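Local coordinates for acetoacetate decarboxylase (Sphingomonas wittichii, PDB 5UPB) that is an acetoacetate decarboxylase-like lyase that probably acts on carbonyl substrates through a Schiff-base intermediate, at the interface of chains A and B and the interface of chains A and C. Residues are numbered along the deposited sequence; one frame, centred on the assembly and turned at random. Chains: chain A/B/C, Acetoacetate decarboxylase.

Contact 1: the interface of chains A and B. Residues chain A 127, 129, 147-150; chain B 72, 76, 79-80.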
# COMPACT_ATOMS: atom_id res chain seq x y z
N THR A 127 -2.26 -9.59 6.55
CA THR A 127 -1.31 -10.61 6.13
C THR A 127 -1.62 -11.92 6.82
O THR A 127 -1.77 -11.95 8.04
CB THR A 127 0.13 -10.23 6.48
OG1 THR A 127 0.54 -9.04 5.79
CG2 THR A 127 1.04 -11.41 6.12
N ALA A 129 0.39 -15.51 7.13
CA ALA A 129 1.63 -16.22 6.84
C ALA A 129 1.51 -17.67 7.32
O ALA A 129 1.26 -17.91 8.50
CB ALA A 129 2.84 -15.58 7.51
N VAL A 147 1.77 -20.55 12.45
CA VAL A 147 1.00 -19.75 11.50
C VAL A 147 0.69 -18.41 12.16
O VAL A 147 0.47 -18.35 13.37
CB VAL A 147 -0.30 -20.49 11.13
CG1 VAL A 147 -1.13 -19.67 10.19
CG2 VAL A 147 0.06 -21.86 10.52
N GLY A 148 0.70 -17.34 11.38
CA GLY A 148 0.45 -16.01 11.93
C GLY A 148 -0.43 -15.19 11.02
O GLY A 148 -0.40 -15.35 9.80
N GLY A 149 -1.24 -14.32 11.62
CA GLY A 149 -2.02 -13.37 10.84
C GLY A 149 -2.10 -12.06 11.58
O GLY A 149 -2.09 -12.02 12.82
N ILE A 150 -2.20 -10.96 10.82
CA ILE A 150 -2.29 -9.64 11.42
C ILE A 150 -3.10 -8.75 10.49
O ILE A 150 -3.11 -8.92 9.27
CB ILE A 150 -0.88 -9.04 11.70
CG1 ILE A 150 -0.95 -7.76 12.52
CG2 ILE A 150 -0.18 -8.70 10.40
CD1 ILE A 150 0.40 -7.42 13.16
N MET B 72 7.41 -16.41 12.30
CA MET B 72 6.15 -16.24 11.60
C MET B 72 4.95 -16.18 12.57
O MET B 72 3.95 -15.51 12.26
CB MET B 72 6.01 -17.38 10.60
CG MET B 72 4.65 -17.65 10.13
SD MET B 72 4.56 -18.93 8.81
CE MET B 72 5.93 -18.55 7.75
N PRO B 76 4.00 -12.26 11.10
CA PRO B 76 3.71 -12.84 9.78
C PRO B 76 4.16 -11.98 8.62
O PRO B 76 4.58 -12.53 7.60
CB PRO B 76 2.19 -13.02 9.80
CG PRO B 76 1.70 -12.17 10.94
CD PRO B 76 2.79 -12.14 11.93
N ALA B 79 7.64 -12.59 7.21
CA ALA B 79 7.91 -13.96 6.75
C ALA B 79 7.48 -14.25 5.31
O ALA B 79 7.74 -15.34 4.80
CB ALA B 79 7.20 -14.93 7.68
N VAL B 80 6.84 -13.29 4.64
CA VAL B 80 6.33 -13.44 3.28
C VAL B 80 6.65 -12.19 2.47
O VAL B 80 6.66 -11.08 3.00
CB VAL B 80 4.82 -13.73 3.24
CG1 VAL B 80 4.52 -15.14 3.80
CG2 VAL B 80 4.04 -12.71 4.05

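Contact 2: the interface of chains A and C. Residues chain A 112, 115-116, 184-186; chain C 186-189, 193.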
# COMPACT_ATOMS: atom_id res chain seq x y z
N ILE A 112 -17.16 -4.21 -1.61
CA ILE A 112 -18.47 -3.86 -2.13
C ILE A 112 -19.35 -5.09 -2.31
O ILE A 112 -20.54 -5.07 -1.95
CB ILE A 112 -18.29 -3.07 -3.44
CG1 ILE A 112 -17.74 -1.64 -3.13
CG2 ILE A 112 -19.61 -3.04 -4.21
CD1 ILE A 112 -18.73 -0.75 -2.41
N TRP A 115 -20.65 -5.68 1.07
CA TRP A 115 -21.69 -4.77 1.53
C TRP A 115 -23.02 -5.11 0.87
O TRP A 115 -24.08 -5.03 1.51
CB TRP A 115 -21.32 -3.30 1.25
CG TRP A 115 -20.42 -2.60 2.23
CD1 TRP A 115 -19.21 -3.03 2.70
CD2 TRP A 115 -20.65 -1.30 2.84
NE1 TRP A 115 -18.68 -2.09 3.58
CE2 TRP A 115 -19.53 -1.03 3.67
CE3 TRP A 115 -21.68 -0.36 2.76
CZ2 TRP A 115 -19.42 0.14 4.43
CZ3 TRP A 115 -21.57 0.80 3.51
CH2 TRP A 115 -20.44 1.04 4.34
N LEU A 116 -22.99 -5.44 -0.43
CA LEU A 116 -24.22 -5.74 -1.14
C LEU A 116 -24.93 -6.94 -0.56
O LEU A 116 -26.16 -7.06 -0.67
CB LEU A 116 -23.94 -5.99 -2.62
CG LEU A 116 -23.46 -4.73 -3.35
CD1 LEU A 116 -22.84 -5.10 -4.73
CD2 LEU A 116 -24.63 -3.77 -3.55
N ARG A 184 -27.81 -5.91 5.10
CA ARG A 184 -27.67 -5.14 3.88
C ARG A 184 -28.20 -3.76 4.17
O ARG A 184 -29.41 -3.59 4.39
CB ARG A 184 -28.36 -5.85 2.72
CG ARG A 184 -28.28 -5.10 1.43
CD ARG A 184 -28.95 -5.90 0.35
NE ARG A 184 -28.59 -5.38 -0.96
CZ ARG A 184 -29.39 -4.57 -1.60
NH1 ARG A 184 -30.52 -4.22 -1.04
NH2 ARG A 184 -29.06 -4.06 -2.80
N HIS A 185 -27.30 -2.79 4.22
CA HIS A 185 -27.61 -1.49 4.78
C HIS A 185 -27.04 -0.41 3.86
O HIS A 185 -25.88 -0.50 3.48
CB HIS A 185 -27.00 -1.36 6.20
CG HIS A 185 -27.39 -0.11 6.91
ND1 HIS A 185 -26.52 0.93 7.11
CD2 HIS A 185 -28.56 0.26 7.49
CE1 HIS A 185 -27.14 1.90 7.76
NE2 HIS A 185 -28.38 1.52 8.00
N TRP A 186 -27.88 0.56 3.49
CA TRP A 186 -27.47 1.61 2.57
C TRP A 186 -28.19 2.88 2.99
O TRP A 186 -29.30 3.18 2.53
CB TRP A 186 -27.78 1.25 1.11
CG TRP A 186 -27.05 2.09 0.10
CD1 TRP A 186 -27.63 2.89 -0.86
CD2 TRP A 186 -25.63 2.24 -0.06
NE1 TRP A 186 -26.65 3.51 -1.62
CE2 TRP A 186 -25.42 3.14 -1.14
CE3 TRP A 186 -24.53 1.70 0.60
CZ2 TRP A 186 -24.14 3.50 -1.58
CZ3 TRP A 186 -23.24 2.08 0.18
CH2 TRP A 186 -23.07 2.97 -0.92
N TRP C 186 -27.36 1.11 -5.81
CA TRP C 186 -27.11 0.04 -4.85
C TRP C 186 -27.86 -1.17 -5.38
O TRP C 186 -29.05 -1.36 -5.09
CB TRP C 186 -27.57 0.43 -3.45
CG TRP C 186 -27.01 -0.44 -2.38
CD1 TRP C 186 -27.70 -1.22 -1.49
CD2 TRP C 186 -25.62 -0.64 -2.11
NE1 TRP C 186 -26.82 -1.88 -0.67
CE2 TRP C 186 -25.53 -1.53 -1.02
CE3 TRP C 186 -24.43 -0.13 -2.67
CZ2 TRP C 186 -24.29 -1.97 -0.49
CZ3 TRP C 186 -23.21 -0.53 -2.14
CH2 TRP C 186 -23.15 -1.46 -1.06
N PRO C 187 -27.23 -1.94 -6.26
CA PRO C 187 -27.97 -2.97 -7.00
C PRO C 187 -28.26 -4.20 -6.15
O PRO C 187 -27.55 -4.51 -5.19
CB PRO C 187 -27.05 -3.32 -8.17
CG PRO C 187 -25.66 -3.04 -7.62
CD PRO C 187 -25.83 -1.81 -6.73
N ALA C 188 -29.21 -4.98 -6.62
CA ALA C 188 -29.56 -6.22 -5.97
C ALA C 188 -28.74 -7.33 -6.59
O ALA C 188 -28.71 -7.48 -7.81
CB ALA C 188 -31.05 -6.51 -6.13
N LEU C 189 -28.09 -8.11 -5.75
CA LEU C 189 -27.39 -9.30 -6.21
C LEU C 189 -28.24 -10.54 -6.06
O LEU C 189 -27.84 -11.60 -6.53
CB LEU C 189 -26.08 -9.48 -5.43
CG LEU C 189 -25.05 -8.38 -5.61
CD1 LEU C 189 -23.82 -8.76 -4.83
CD2 LEU C 189 -24.72 -8.12 -7.07
N GLN C 193 -33.39 -8.84 -2.90
CA GLN C 193 -32.78 -7.69 -2.26
C GLN C 193 -33.39 -6.37 -2.74
O GLN C 193 -33.81 -6.23 -3.90
CB GLN C 193 -31.26 -7.68 -2.52
CG GLN C 193 -30.47 -8.80 -1.85
CD GLN C 193 -29.00 -8.77 -2.28
OE1 GLN C 193 -28.57 -7.86 -3.01
NE2 GLN C 193 -28.22 -9.73 -1.83

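Contact 3: the interface of chains A and C. Residues chain A 16-18, 113, 116-117, 251-252; chain C 189, 193.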
# COMPACT_ATOMS: atom_id res chain seq x y z
N VAL A 16 -18.30 -5.19 -9.44
CA VAL A 16 -18.95 -6.44 -9.09
C VAL A 16 -19.99 -6.72 -10.16
O VAL A 16 -20.60 -5.79 -10.69
CB VAL A 16 -19.59 -6.34 -7.69
CG1 VAL A 16 -20.32 -7.62 -7.36
CG2 VAL A 16 -18.54 -6.03 -6.62
N ASP A 17 -20.17 -8.00 -10.50
CA ASP A 17 -21.26 -8.46 -11.36
C ASP A 17 -22.15 -9.40 -10.55
O ASP A 17 -21.81 -9.79 -9.43
CB ASP A 17 -20.71 -9.15 -12.62
CG ASP A 17 -19.53 -10.06 -12.32
OD1 ASP A 17 -19.31 -10.32 -11.12
OD2 ASP A 17 -18.82 -10.48 -13.25
N ASP A 18 -23.32 -9.75 -11.08
CA ASP A 18 -24.19 -10.68 -10.36
C ASP A 18 -23.99 -12.12 -10.83
O ASP A 18 -24.90 -12.96 -10.70
CB ASP A 18 -25.66 -10.26 -10.48
CG ASP A 18 -26.10 -10.05 -11.90
OD1 ASP A 18 -25.23 -9.73 -12.74
OD2 ASP A 18 -27.31 -10.18 -12.16
N ARG A 113 -18.82 -6.17 -2.86
CA ARG A 113 -19.60 -7.40 -2.92
C ARG A 113 -20.10 -7.77 -1.53
O ARG A 113 -21.28 -8.11 -1.35
CB ARG A 113 -18.75 -8.52 -3.53
CG ARG A 113 -19.41 -9.90 -3.81
CD ARG A 113 -18.31 -10.93 -4.24
NE ARG A 113 -17.30 -11.03 -3.16
CZ ARG A 113 -16.00 -11.34 -3.26
NH1 ARG A 113 -15.35 -11.63 -4.41
NH2 ARG A 113 -15.32 -11.37 -2.11
N LEU A 116 -22.99 -5.44 -0.43
CA LEU A 116 -24.22 -5.74 -1.14
C LEU A 116 -24.93 -6.94 -0.56
O LEU A 116 -26.16 -7.06 -0.67
CB LEU A 116 -23.94 -5.99 -2.62
CG LEU A 116 -23.46 -4.73 -3.35
CD1 LEU A 116 -22.84 -5.10 -4.73
CD2 LEU A 116 -24.63 -3.77 -3.55
N ASN A 117 -24.18 -7.85 0.02
CA ASN A 117 -24.70 -9.04 0.66
C ASN A 117 -24.73 -8.89 2.18
O ASN A 117 -24.85 -9.90 2.90
CB ASN A 117 -23.84 -10.22 0.22
CG ASN A 117 -24.20 -10.73 -1.18
OD1 ASN A 117 -25.34 -10.64 -1.61
ND2 ASN A 117 -23.18 -11.15 -1.94
N GLY A 251 -26.03 -14.26 -4.48
CA GLY A 251 -26.53 -13.20 -3.64
C GLY A 251 -27.24 -13.72 -2.40
O GLY A 251 -27.86 -14.78 -2.38
N ALA A 252 -27.12 -12.94 -1.33
CA ALA A 252 -27.81 -13.24 -0.09
C ALA A 252 -29.32 -12.99 -0.23
O ALA A 252 -29.75 -12.00 -0.82
CB ALA A 252 -27.24 -12.38 1.04
N LEU C 189 -28.09 -8.11 -5.75
CA LEU C 189 -27.39 -9.30 -6.21
C LEU C 189 -28.24 -10.54 -6.06
O LEU C 189 -27.84 -11.60 -6.53
CB LEU C 189 -26.08 -9.48 -5.43
CG LEU C 189 -25.05 -8.38 -5.61
CD1 LEU C 189 -23.82 -8.76 -4.83
CD2 LEU C 189 -24.72 -8.12 -7.07
N GLN C 193 -33.39 -8.84 -2.90
CA GLN C 193 -32.78 -7.69 -2.26
C GLN C 193 -33.39 -6.37 -2.74
O GLN C 193 -33.81 -6.23 -3.90
CB GLN C 193 -31.26 -7.68 -2.52
CG GLN C 193 -30.47 -8.80 -1.85
CD GLN C 193 -29.00 -8.77 -2.28
OE1 GLN C 193 -28.57 -7.86 -3.01
NE2 GLN C 193 -28.22 -9.73 -1.83

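Contact 1: the interface of chains A and B
Strands 125-129 and 146-153 of chain A, through A:Ala129 and A:Gly148, pack on B:Pro76 and B:Met72 of the 3-10 helices 76-78 and 71-73 of chain B, with B:Val80 at the start of strand 80-92 alongside. Within this patch no nitrogen or oxygen of one chain comes close enough to bond to the other, and shape carries the contact. B:Pro76 turns the CB-CG side of its ring onto the two strands. Its CB sits 3.5 Å from A:Ala129 CB, a tight fit, and its CG lies 3.7 Å from A:Gly149 N. A:Gly148 and A:Gly149 present bare backbone to the ring, while A:Ile150 lies roughly perpendicular to it with CG2 4.0 Å from B:Pro76 CG. In B:Met72, CG anti to the backbone N (chi1 160°) and an extended chi2 set SD 3.5 Å from A:Ala129 O; the bend at chi3 turns the methyl CE. Its CG is 3.8 Å from A:Ala129 CB. An alanine in place of B:Met72 would probably open a gap beside A:Ala129 and strip the sulfur packing from its carbonyl. Beyond, B:Val80 CG2 meets A:Thr127 CG2 at 3.9 Å, the side chains pointing opposite ways. The patch joins A to B and, with its two-fold twin, may help hold the deposited four-chain assembly together.

Contact 2: the interface of chains A and C
The end of strand 179-186 and the last turn of helix 108-116 in chain A, carrying A:Arg184, A:Trp186 and A:Leu116, grip C:Trp186 and the loop that follows the same strand in chain C. The two tryptophans stack face to face, planes 1° apart and six-membered rings 3.8 Å between centroids, with CG, CD2 and CZ3 each lying over its own copy while CD1, NE1 and CE2 are offset. A:Leu116 CD2 caps the opposite face of C:Trp186, 3.4 Å from the centroid of its six-membered ring. At the ring's edge, in plane, A:Trp115 CB approaches C:Trp186 CH2 to 3.5 Å, and the indole is thus held on both faces and at its rim. A:Arg184 runs out extended, CG anti to the backbone N (chi1 179°), antiparallel alongside C:Trp186. NH2 gives a bent hydrogen bond of 2.9 Å to C:Pro187 O, arriving above the carbonyl plane, while NE bonds within its own chain to A:Leu116 O at 3.0 Å. These two bonds limit the turning of the guanidinium, whose one face meets C:Trp186 CD1 and whose other has C:Gln193 CB 3.7 Å above its centre. C:Gln193 OE1 accepts C:Leu189 N, bracing the loop, and the C:Leu189 side chain lies across A:Leu116, CD1 3.5 Å from A:Leu116 CB. In the fold, the site lies where strand 179-186 runs into its loop, beside the C-terminal end of helix 108-116.

Contact 3: the interface of chains A and C
In this acetoacetate decarboxylase-family fold, the loop after strand 179-186 of chain C docks beside the C-terminal end of helix 108-116 in chain A, where C:Gln193 reaches A:Asn117 and A:Ala252. The amide nitrogen NE2 of C:Gln193 makes two hydrogen bonds across the interface. One goes to the side-chain carbonyl A:Asn117 OD1, 3.0 Å away: NE2 lies in the plane of the A:Asn117 carbonyl, and OD1 lies in the amide plane of C:Gln193, the two amides being turned 75° to each other. The second, to A:Ala252 O at 2.9 Å, lands on a lone pair of that carbonyl with 155° at the hydrogen. The extended chain beyond CG (chi2 175°) lets the glutamine deliver its amide between these two acceptors. A:Asn117 OD1 also takes the backbone N-H of A:Ala252 at 2.9 Å; this donor comes from above the carbonyl plane, and its bond ties the residue after the helix to the segment leading into strand 253-257. Next to the amides, C:Leu189 loses 104 Å² of surface to chain A. Its CD1 comes within 3.8 Å of A:Asn117 ND2, while the other methyl, CD2, points to the 16-18 loop and lies 4.1 Å from A:Asp17 O. On the backbone side, C:Leu189 O is 3.6 Å from A:Gly251 CA.

Contacts 2 and 3 are neighbouring patches of one A-C interface, their C-alpha centres about 6 Å apart, and they share A:Leu116, C:Leu189 and C:Gln193. The loop of chain C therefore reads both the end of helix 108-116 and the segment before strand 253-257 of chain A. Contact 1 lies about 32 Å from contact 2 and about 31 Å from contact 3, measured between C-alpha centres, on a separate A-B interface. Chain A thus meets two partners through distinct surfaces, and since both interfaces are two-fold symmetric, together they could build the four-chain deposited assembly.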